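Local coordinates for protein Vlm2 (Streptomyces tsusimaensis, PDB 6ECB) that carries, in its C-terminal thioesterase domain, an alpha/beta-hydrolase that probably releases the depsipeptide product of valinomycin nonribosomal synthesis, at residues D138-L143 and P247-L252; V239-N244 and V264-I269. All coordinates share one frame; numbering follows the deposited sequence.

Interaction 1 of 2, residues D138-L143 and P247-L252; sequences DTPPRL and PEVARL
In this alpha/beta-hydrolase fold, the loop leaving strand 134-137 starts at Asp138, whose place fits the acid of a Ser-His-Asp triad with Ser111 and His273. Three residues of that loop, Pro140, Pro141 and Arg142, meet the short helix 247-250 and the turn behind it, in a small apolar contact. On the helix side most of it falls on Leu252. Its CG stands anti to the carbonyl carbon, beside the backbone N (chi1 -61°), and CB presses on the pyrrolidine ring of Pro140, with Leu252 CB 3.7 Å from Pro140 CB. The two side chains cross obliquely, so the ring meets the root of the leucine and leaves the branched end for Arg142. Pro140 CB also lies 3.6 Å from Leu252 O, and the same carbonyl faces Pro141 CD. One ring atom on, Pro140 CG reaches Val249 CG1 more loosely, at 4.3 Å. Val249 O, at a similar distance from that CG, accepts Leu252 N at 2.9 Å, a bond that holds the turn bringing Leu252 round to the prolines. Arg142 meets the leucine chiefly through CD; its chain runs straight through chi2 and bends at chi3 (73°), so that Leu252 CD1 comes to the edge of the guanidinium, near its plane, while the rest of the group leads away. Trp256 touches Pro141 and donates NE1 to Thr139 O, while Asp138 OD2 accepts from His273 ND1. At the outer limit of the contact both Leu252 methyls border the bend in the arginine, CD1 lying 4.1 Å from Arg142 CD.

Interaction 2 of 2, residues V239-N244 and V264-I269; sequences VFRTKN and VTFVDI
Strand 237-241, here from Val239, and strand 264-268 run parallel as the last pair of the alpha/beta-hydrolase sheet, with 264-268 outermost. Backbone hydrogen bonds run from Val239 N to Thr265 O, Val267 N to Val239 O, Arg241 N to Val267 O and Ile269 N to Arg241 O, the last donor above the carbonyl plane. On the face covered by helix 281-293, Phe240 and Val267 lie alongside, pointing the same way, with Phe240 CD2 3.6 Å from Val267 CB; Ile269 CG2 meets the edge of that ring. On the other face Val239 CB sits beside Phe266 CD2. CG of Arg241 takes the crowded position between N and the carbonyl carbon (chi1 53°), and the extended chain brings one face of the guanidinium against Phe266, with CD2 3.9 Å above its plane and over its centre, the two planes 24° apart. Arg241 NE makes a salt bridge with Asp268 OD1 at 3.2 Å, nearly along the carboxylate C-O axis. Lys243 folds back to complete the network, NZ making a second salt bridge with Asp268 OD2 at 3.3 Å from above the carboxylate plane. An alanine in place of Arg241 would probably leave Asp268 with Lys243 as its one cationic partner here and take away the guanidinium packed against Phe266 CB and CD2. Water 1 accepts from Arg241 NH2 and donates to Asp268 OD1 at 2.6 Å.

How the interactions relate
From the N terminus, 138-143 comes first, directly after strand 134-137, then 239-244, 247-252 and 264-269, so the two contacts cross along the chain. Interaction 1 closes a long loop of 103 residues, rich in helix, before the chain comes back at helix 247-250. Interaction 2 closes a short one of 19 residues, the beta-alpha-beta unit whose connecting helix supplies one half of interaction 1. They also meet directly: Asp138 OD1 lies 2.7 Å from Thr242 N, a probable hydrogen bond. Together they tie the edge of the sheet, the connecting helix and the probable triad acid into one side of the fold.

Interaction 1 of 2, residues D138-L143 and P247-L252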
ATOM      1  N   ASP A 138       8.573   3.716   2.048  1.00 19.45           N
ATOM      2  CA  ASP A 138       9.245   3.203   3.238  1.00 21.46           C
ATOM      3  C   ASP A 138       9.400   1.682   3.290  1.00 20.38           C
ATOM      4  O   ASP A 138       9.269   1.076   4.360  1.00 23.81           O
ATOM      5  CB  ASP A 138       8.516   3.704   4.501  1.00 22.50           C
ATOM      6  CG  ASP A 138       9.384   3.618   5.721  1.00 28.32           C
ATOM      7  OD1 ASP A 138      10.588   3.946   5.605  1.00 22.90           O
ATOM      8  OD2 ASP A 138       8.864   3.261   6.795  1.00 28.12           O
ATOM      9  N   THR A 139       9.741   1.044   2.158  1.00 18.93           N
ATOM     10  CA  THR A 139      10.180  -0.335   2.204  1.00 19.67           C
ATOM     11  C   THR A 139      11.424  -0.463   1.335  1.00 18.13           C
ATOM     12  O   THR A 139      11.448   0.084   0.231  1.00 18.06           O
ATOM     13  CB  THR A 139       9.126  -1.372   1.715  1.00 26.32           C
ATOM     14  OG1 THR A 139       9.662  -2.691   1.873  1.00 27.62           O
ATOM     15  CG2 THR A 139       8.790  -1.224   0.297  1.00 27.01           C
ATOM     16  N   PRO A 140      12.429  -1.197   1.793  1.00 17.98           N
ATOM     17  CA  PRO A 140      13.530  -1.575   0.903  1.00 16.54           C
ATOM     18  C   PRO A 140      13.077  -2.623  -0.087  1.00 18.07           C
ATOM     19  O   PRO A 140      12.040  -3.285   0.101  1.00 19.18           O
ATOM     20  CB  PRO A 140      14.580  -2.169   1.855  1.00 19.40           C
ATOM     21  CG  PRO A 140      14.098  -1.950   3.219  1.00 24.82           C
ATOM     22  CD  PRO A 140      12.600  -1.812   3.119  1.00 21.67           C
ATOM     23  N   PRO A 141      13.885  -2.899  -1.093  1.00 16.57           N
ATOM     24  CA  PRO A 141      13.502  -3.969  -2.017  1.00 16.61           C
ATOM     25  C   PRO A 141      13.518  -5.328  -1.359  1.00 19.04           C
ATOM     26  O   PRO A 141      12.718  -6.194  -1.746  1.00 26.07           O
ATOM     27  CB  PRO A 141      14.527  -3.850  -3.164  1.00 23.54           C
ATOM     28  CG  PRO A 141      15.545  -2.925  -2.745  1.00 20.51           C
ATOM     29  CD  PRO A 141      15.028  -2.103  -1.579  1.00 20.09           C
ATOM     30  N   ARG A 142      14.373  -5.541  -0.359  1.00 20.18           N
ATOM     31  CA  ARG A 142      14.265  -6.708   0.505  1.00 24.27           C
ATOM     32  C   ARG A 142      13.100  -6.495   1.462  1.00 28.61           C
ATOM     33  O   ARG A 142      13.150  -5.597   2.313  1.00 32.99           O
ATOM     34  CB  ARG A 142      15.538  -6.917   1.313  1.00 27.08           C
ATOM     35  CG  ARG A 142      16.623  -7.538   0.565  1.00 26.74           C
ATOM     36  CD  ARG A 142      17.879  -7.743   1.442  1.00 34.28           C
ATOM     37  NE  ARG A 142      17.767  -8.807   2.435  1.00 37.20           N
ATOM     38  CZ  ARG A 142      18.047 -10.087   2.207  1.00 42.92           C
ATOM     39  NH1 ARG A 142      18.437 -10.491   1.000  1.00 36.57           N
ATOM     40  NH2 ARG A 142      17.920 -10.974   3.177  1.00 61.57           N
ATOM     41  N   LEU A 143      12.066  -7.320   1.351  1.00 35.87           N
ATOM     42  CA  LEU A 143      10.906  -7.132   2.217  1.00 34.83           C
ATOM     43  C   LEU A 143      11.272  -7.522   3.648  1.00 29.97           C
ATOM     44  O   LEU A 143      11.972  -8.509   3.871  1.00 36.30           O
ATOM     45  CB  LEU A 143       9.722  -7.960   1.719  1.00 48.52           C
ATOM     46  CG  LEU A 143       8.421  -7.787   2.521  1.00 57.28           C
ATOM     47  CD1 LEU A 143       7.959  -6.322   2.633  1.00 55.65           C
ATOM     48  CD2 LEU A 143       7.317  -8.638   1.918  1.00 68.09           C
ATOM     49  N   PRO A 247      19.296  -0.313  12.282  1.00 30.91           N
ATOM     50  CA  PRO A 247      20.349  -0.083  11.280  1.00 29.71           C
ATOM     51  C   PRO A 247      20.387  -1.156  10.211  1.00 28.17           C
ATOM     52  O   PRO A 247      20.624  -0.853   9.036  1.00 28.74           O
ATOM     53  CB  PRO A 247      21.633  -0.067  12.120  1.00 39.05           C
ATOM     54  CG  PRO A 247      21.182   0.309  13.474  1.00 53.04           C
ATOM     55  CD  PRO A 247      19.844  -0.333  13.650  1.00 37.20           C
ATOM     56  N   GLU A 248      20.114  -2.407  10.587  1.00 30.79           N
ATOM     57  CA  GLU A 248      20.149  -3.499   9.627  1.00 40.51           C
ATOM     58  C   GLU A 248      19.066  -3.382   8.570  1.00 32.55           C
ATOM     59  O   GLU A 248      19.199  -3.999   7.514  1.00 27.91           O
ATOM     60  CB  GLU A 248      20.043  -4.840  10.355  1.00 55.11           C
ATOM     61  CG  GLU A 248      18.797  -4.999  11.185  1.00 51.60           C
ATOM     62  CD  GLU A 248      18.979  -4.613  12.650  1.00 53.39           C
ATOM     63  OE1 GLU A 248      19.887  -3.801  12.988  1.00 43.48           O
ATOM     64  OE2 GLU A 248      18.199  -5.143  13.470  1.00 64.20           O
ATOM     65  N   VAL A 249      17.998  -2.619   8.820  1.00 25.30           N
ATOM     66  CA  VAL A 249      17.001  -2.333   7.804  1.00 24.33           C
ATOM     67  C   VAL A 249      17.328  -1.027   7.090  1.00 23.03           C
ATOM     68  O   VAL A 249      17.188  -0.931   5.871  1.00 22.27           O
ATOM     69  CB  VAL A 249      15.589  -2.290   8.440  1.00 28.18           C
ATOM     70  CG1 VAL A 249      14.579  -1.745   7.495  1.00 28.21           C
ATOM     71  CG2 VAL A 249      15.174  -3.677   8.896  1.00 32.85           C
ATOM     72  N   ALA A 250      17.788  -0.027   7.851  1.00 23.51           N
ATOM     73  CA  ALA A 250      18.095   1.274   7.271  1.00 23.61           C
ATOM     74  C   ALA A 250      19.092   1.150   6.122  1.00 22.08           C
ATOM     75  O   ALA A 250      18.953   1.827   5.104  1.00 22.39           O
ATOM     76  CB  ALA A 250      18.660   2.207   8.337  1.00 25.12           C
ATOM     77  N   ARG A 251      20.098   0.285   6.273  1.00 22.90           N
ATOM     78  CA  ARG A 251      21.141   0.158   5.245  1.00 23.14           C
ATOM     79  C   ARG A 251      20.664  -0.586   4.002  1.00 22.07           C
ATOM     80  O   ARG A 251      21.456  -0.744   3.057  1.00 22.27           O
ATOM     81  CB  ARG A 251      22.373  -0.538   5.825  1.00 24.58           C
ATOM     82  CG  ARG A 251      22.167  -1.994   6.155  1.00 33.37           C
ATOM     83  CD  ARG A 251      23.485  -2.647   6.595  1.00 60.39           C
ATOM     84  NE  ARG A 251      23.880  -2.095   7.871  1.00 37.95           N
ATOM     85  CZ  ARG A 251      23.901  -2.740   9.045  1.00 47.60           C
ATOM     86  NH1 ARG A 251      24.222  -2.075  10.131  1.00 52.37           N
ATOM     87  NH2 ARG A 251      23.645  -4.039   9.148  1.00 39.25           N
ATOM     88  N   LEU A 252      19.406  -1.037   3.956  1.00 21.07           N
ATOM     89  CA  LEU A 252      18.901  -1.763   2.796  1.00 20.18           C
ATOM     90  C   LEU A 252      18.156  -0.890   1.807  1.00 19.16           C
ATOM     91  O   LEU A 252      17.852  -1.352   0.702  1.00 18.56           O
ATOM     92  CB  LEU A 252      17.982  -2.913   3.232  1.00 19.86           C
ATOM     93  CG  LEU A 252      18.664  -3.961   4.106  1.00 22.82           C
ATOM     94  CD1 LEU A 252      17.635  -5.018   4.527  1.00 26.04           C
ATOM     95  CD2 LEU A 252      19.828  -4.606   3.346  1.00 25.67           C
TER

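Interaction 2 of 2, residues V239-N244 and V264-I269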
ATOM      1  N   VAL A 239      11.885   7.145  -3.509  1.00 18.97           N
ATOM      2  CA  VAL A 239      11.803   6.344  -2.295  1.00 19.53           C
ATOM      3  C   VAL A 239      11.648   7.309  -1.125  1.00 21.28           C
ATOM      4  O   VAL A 239      12.524   8.146  -0.889  1.00 22.38           O
ATOM      5  CB  VAL A 239      13.071   5.490  -2.111  1.00 18.98           C
ATOM      6  CG1 VAL A 239      12.996   4.634  -0.845  1.00 20.42           C
ATOM      7  CG2 VAL A 239      13.339   4.617  -3.340  1.00 21.21           C
ATOM      8  N   PHE A 240      10.554   7.201  -0.395  1.00 19.05           N
ATOM      9  CA  PHE A 240      10.294   8.026   0.779  1.00 21.78           C
ATOM     10  C   PHE A 240      10.491   7.116   1.982  1.00 20.12           C
ATOM     11  O   PHE A 240       9.760   6.134   2.133  1.00 21.88           O
ATOM     12  CB  PHE A 240       8.872   8.609   0.739  1.00 20.82           C
ATOM     13  CG  PHE A 240       8.657   9.562  -0.404  1.00 18.92           C
ATOM     14  CD1 PHE A 240       8.311   9.084  -1.671  1.00 21.60           C
ATOM     15  CD2 PHE A 240       8.850  10.919  -0.237  1.00 21.25           C
ATOM     16  CE1 PHE A 240       8.164   9.952  -2.727  1.00 19.98           C
ATOM     17  CE2 PHE A 240       8.700  11.801  -1.300  1.00 23.14           C
ATOM     18  CZ  PHE A 240       8.349  11.303  -2.553  1.00 21.97           C
ATOM     19  N   ARG A 241      11.481   7.433   2.821  1.00 22.22           N
ATOM     20  CA  ARG A 241      11.862   6.521   3.890  1.00 20.98           C
ATOM     21  C   ARG A 241      11.846   7.219   5.238  1.00 19.25           C
ATOM     22  O   ARG A 241      12.367   8.333   5.386  1.00 24.09           O
ATOM     23  CB  ARG A 241      13.265   5.923   3.650  1.00 24.51           C
ATOM     24  CG  ARG A 241      14.309   6.962   3.406  1.00 24.91           C
ATOM     25  CD  ARG A 241      15.735   6.395   3.502  1.00 29.40           C
ATOM     26  NE  ARG A 241      16.704   7.354   2.988  1.00 28.68           N
ATOM     27  CZ  ARG A 241      17.867   7.031   2.431  1.00 27.18           C
ATOM     28  NH1 ARG A 241      18.249   5.759   2.331  1.00 28.66           N
ATOM     29  NH2 ARG A 241      18.649   7.985   1.972  1.00 30.76           N
ATOM     30  N   THR A 242      11.296   6.516   6.221  1.00 22.20           N
ATOM     31  CA  THR A 242      11.358   6.976   7.601  1.00 23.88           C
ATOM     32  C   THR A 242      12.758   6.706   8.153  1.00 33.71           C
ATOM     33  O   THR A 242      13.565   5.980   7.553  1.00 27.19           O
ATOM     34  CB  THR A 242      10.281   6.307   8.460  1.00 26.08           C
ATOM     35  OG1 THR A 242      10.431   4.878   8.475  1.00 25.66           O
ATOM     36  CG2 THR A 242       8.887   6.660   7.948  1.00 26.85           C
ATOM     37  N   LYS A 243      13.045   7.314   9.297  1.00 29.05           N
ATOM     38  CA  LYS A 243      14.403   7.354   9.834  1.00 29.76           C
ATOM     39  C   LYS A 243      14.514   6.733  11.218  1.00 32.63           C
ATOM     40  O   LYS A 243      15.459   7.025  11.946  1.00 35.45           O
ATOM     41  CB  LYS A 243      14.925   8.786   9.841  1.00 35.35           C
ATOM     42  CG  LYS A 243      14.988   9.428   8.455  1.00 48.68           C
ATOM     43  CD  LYS A 243      15.659   8.525   7.380  1.00 50.84           C
ATOM     44  CE  LYS A 243      17.105   8.159   7.736  1.00 57.54           C
ATOM     45  NZ  LYS A 243      17.985   9.360   7.838  1.00 48.45           N
ATOM     46  N   ASN A 244      13.616   5.833  11.571  1.00 32.13           N
ATOM     47  CA  ASN A 244      13.678   5.155  12.856  1.00 41.92           C
ATOM     48  C   ASN A 244      13.783   3.648  12.689  1.00 34.23           C
ATOM     49  O   ASN A 244      13.376   2.889  13.569  1.00 38.15           O
ATOM     50  CB  ASN A 244      12.463   5.519  13.702  1.00 44.68           C
ATOM     51  CG  ASN A 244      12.416   6.980  14.001  1.00 38.23           C
ATOM     52  OD1 ASN A 244      13.344   7.528  14.581  1.00 41.39           O
ATOM     53  ND2 ASN A 244      11.352   7.641  13.556  1.00 46.35           N
ATOM     54  N   VAL A 264      16.914   7.659  -9.498  1.00 22.90           N
ATOM     55  CA  VAL A 264      16.335   7.238  -8.221  1.00 23.21           C
ATOM     56  C   VAL A 264      16.598   8.342  -7.215  1.00 26.55           C
ATOM     57  O   VAL A 264      17.685   8.926  -7.185  1.00 25.69           O
ATOM     58  CB  VAL A 264      16.877   5.865  -7.748  1.00 30.23           C
ATOM     59  CG1 VAL A 264      18.404   5.860  -7.672  1.00 34.58           C
ATOM     60  CG2 VAL A 264      16.247   5.488  -6.421  1.00 28.36           C
ATOM     61  N   THR A 265      15.589   8.680  -6.436  1.00 20.34           N
ATOM     62  CA  THR A 265      15.675   9.783  -5.496  1.00 21.65           C
ATOM     63  C   THR A 265      15.224   9.283  -4.138  1.00 23.29           C
ATOM     64  O   THR A 265      14.207   8.594  -4.047  1.00 25.90           O
ATOM     65  CB  THR A 265      14.798  10.959  -5.935  1.00 26.50           C
ATOM     66  OG1 THR A 265      15.248  11.450  -7.202  1.00 24.56           O
ATOM     67  CG2 THR A 265      14.860  12.082  -4.904  1.00 40.57           C
ATOM     68  N   PHE A 266      15.975   9.617  -3.089  1.00 23.34           N
ATOM     69  CA  PHE A 266      15.616   9.241  -1.729  1.00 22.43           C
ATOM     70  C   PHE A 266      15.199  10.485  -0.960  1.00 24.72           C
ATOM     71  O   PHE A 266      15.900  11.502  -0.996  1.00 26.23           O
ATOM     72  CB  PHE A 266      16.788   8.541  -1.025  1.00 21.96           C
ATOM     73  CG  PHE A 266      17.161   7.235  -1.654  1.00 19.35           C
ATOM     74  CD1 PHE A 266      18.082   7.172  -2.690  1.00 24.10           C
ATOM     75  CD2 PHE A 266      16.543   6.062  -1.251  1.00 23.73           C
ATOM     76  CE1 PHE A 266      18.405   5.955  -3.284  1.00 25.11           C
ATOM     77  CE2 PHE A 266      16.864   4.859  -1.843  1.00 22.61           C
ATOM     78  CZ  PHE A 266      17.787   4.804  -2.863  1.00 24.93           C
ATOM     79  N   VAL A 267      14.081  10.389  -0.248  1.00 21.42           N
ATOM     80  CA  VAL A 267      13.524  11.502   0.519  1.00 23.67           C
ATOM     81  C   VAL A 267      13.209  11.019   1.931  1.00 22.96           C
ATOM     82  O   VAL A 267      12.432  10.077   2.116  1.00 23.27           O
ATOM     83  CB  VAL A 267      12.252  12.063  -0.142  1.00 24.89           C
ATOM     84  CG1 VAL A 267      11.669  13.213   0.680  1.00 26.53           C
ATOM     85  CG2 VAL A 267      12.547  12.525  -1.557  1.00 30.71           C
ATOM     86  N   ASP A 268      13.789  11.674   2.931  1.00 25.24           N
ATOM     87  CA  ASP A 268      13.501  11.308   4.312  1.00 25.96           C
ATOM     88  C   ASP A 268      12.122  11.850   4.697  1.00 26.95           C
ATOM     89  O   ASP A 268      11.779  12.991   4.354  1.00 29.85           O
ATOM     90  CB  ASP A 268      14.562  11.879   5.259  1.00 29.58           C
ATOM     91  CG  ASP A 268      15.928  11.194   5.140  1.00 38.24           C
ATOM     92  OD1 ASP A 268      16.091  10.195   4.429  1.00 35.01           O
ATOM     93  OD2 ASP A 268      16.858  11.661   5.807  1.00 42.34           O
ATOM     94  N   ILE A 269      11.350  11.045   5.425  1.00 24.23           N
ATOM     95  CA  ILE A 269      10.031  11.465   5.907  1.00 25.50           C
ATOM     96  C   ILE A 269       9.931  11.195   7.403  1.00 28.83           C
ATOM     97  O   ILE A 269      10.631  10.325   7.946  1.00 27.08           O
ATOM     98  CB  ILE A 269       8.888  10.752   5.150  1.00 24.17           C
ATOM     99  CG1 ILE A 269       9.087   9.227   5.110  1.00 23.24           C
ATOM    100  CG2 ILE A 269       8.794  11.289   3.725  1.00 25.76           C
ATOM    101  CD1 ILE A 269       7.868   8.426   4.653  1.00 21.98           C
TER
HETATM  102  O   HOH W   1      17.055  10.394   2.017  1.00 43.88           O
HETATM  103  O   HOH W   2      11.155   9.204  10.367  1.00 27.56           O
HETATM  104  O   HOH W   3      18.843   9.476   5.159  1.00 47.48           O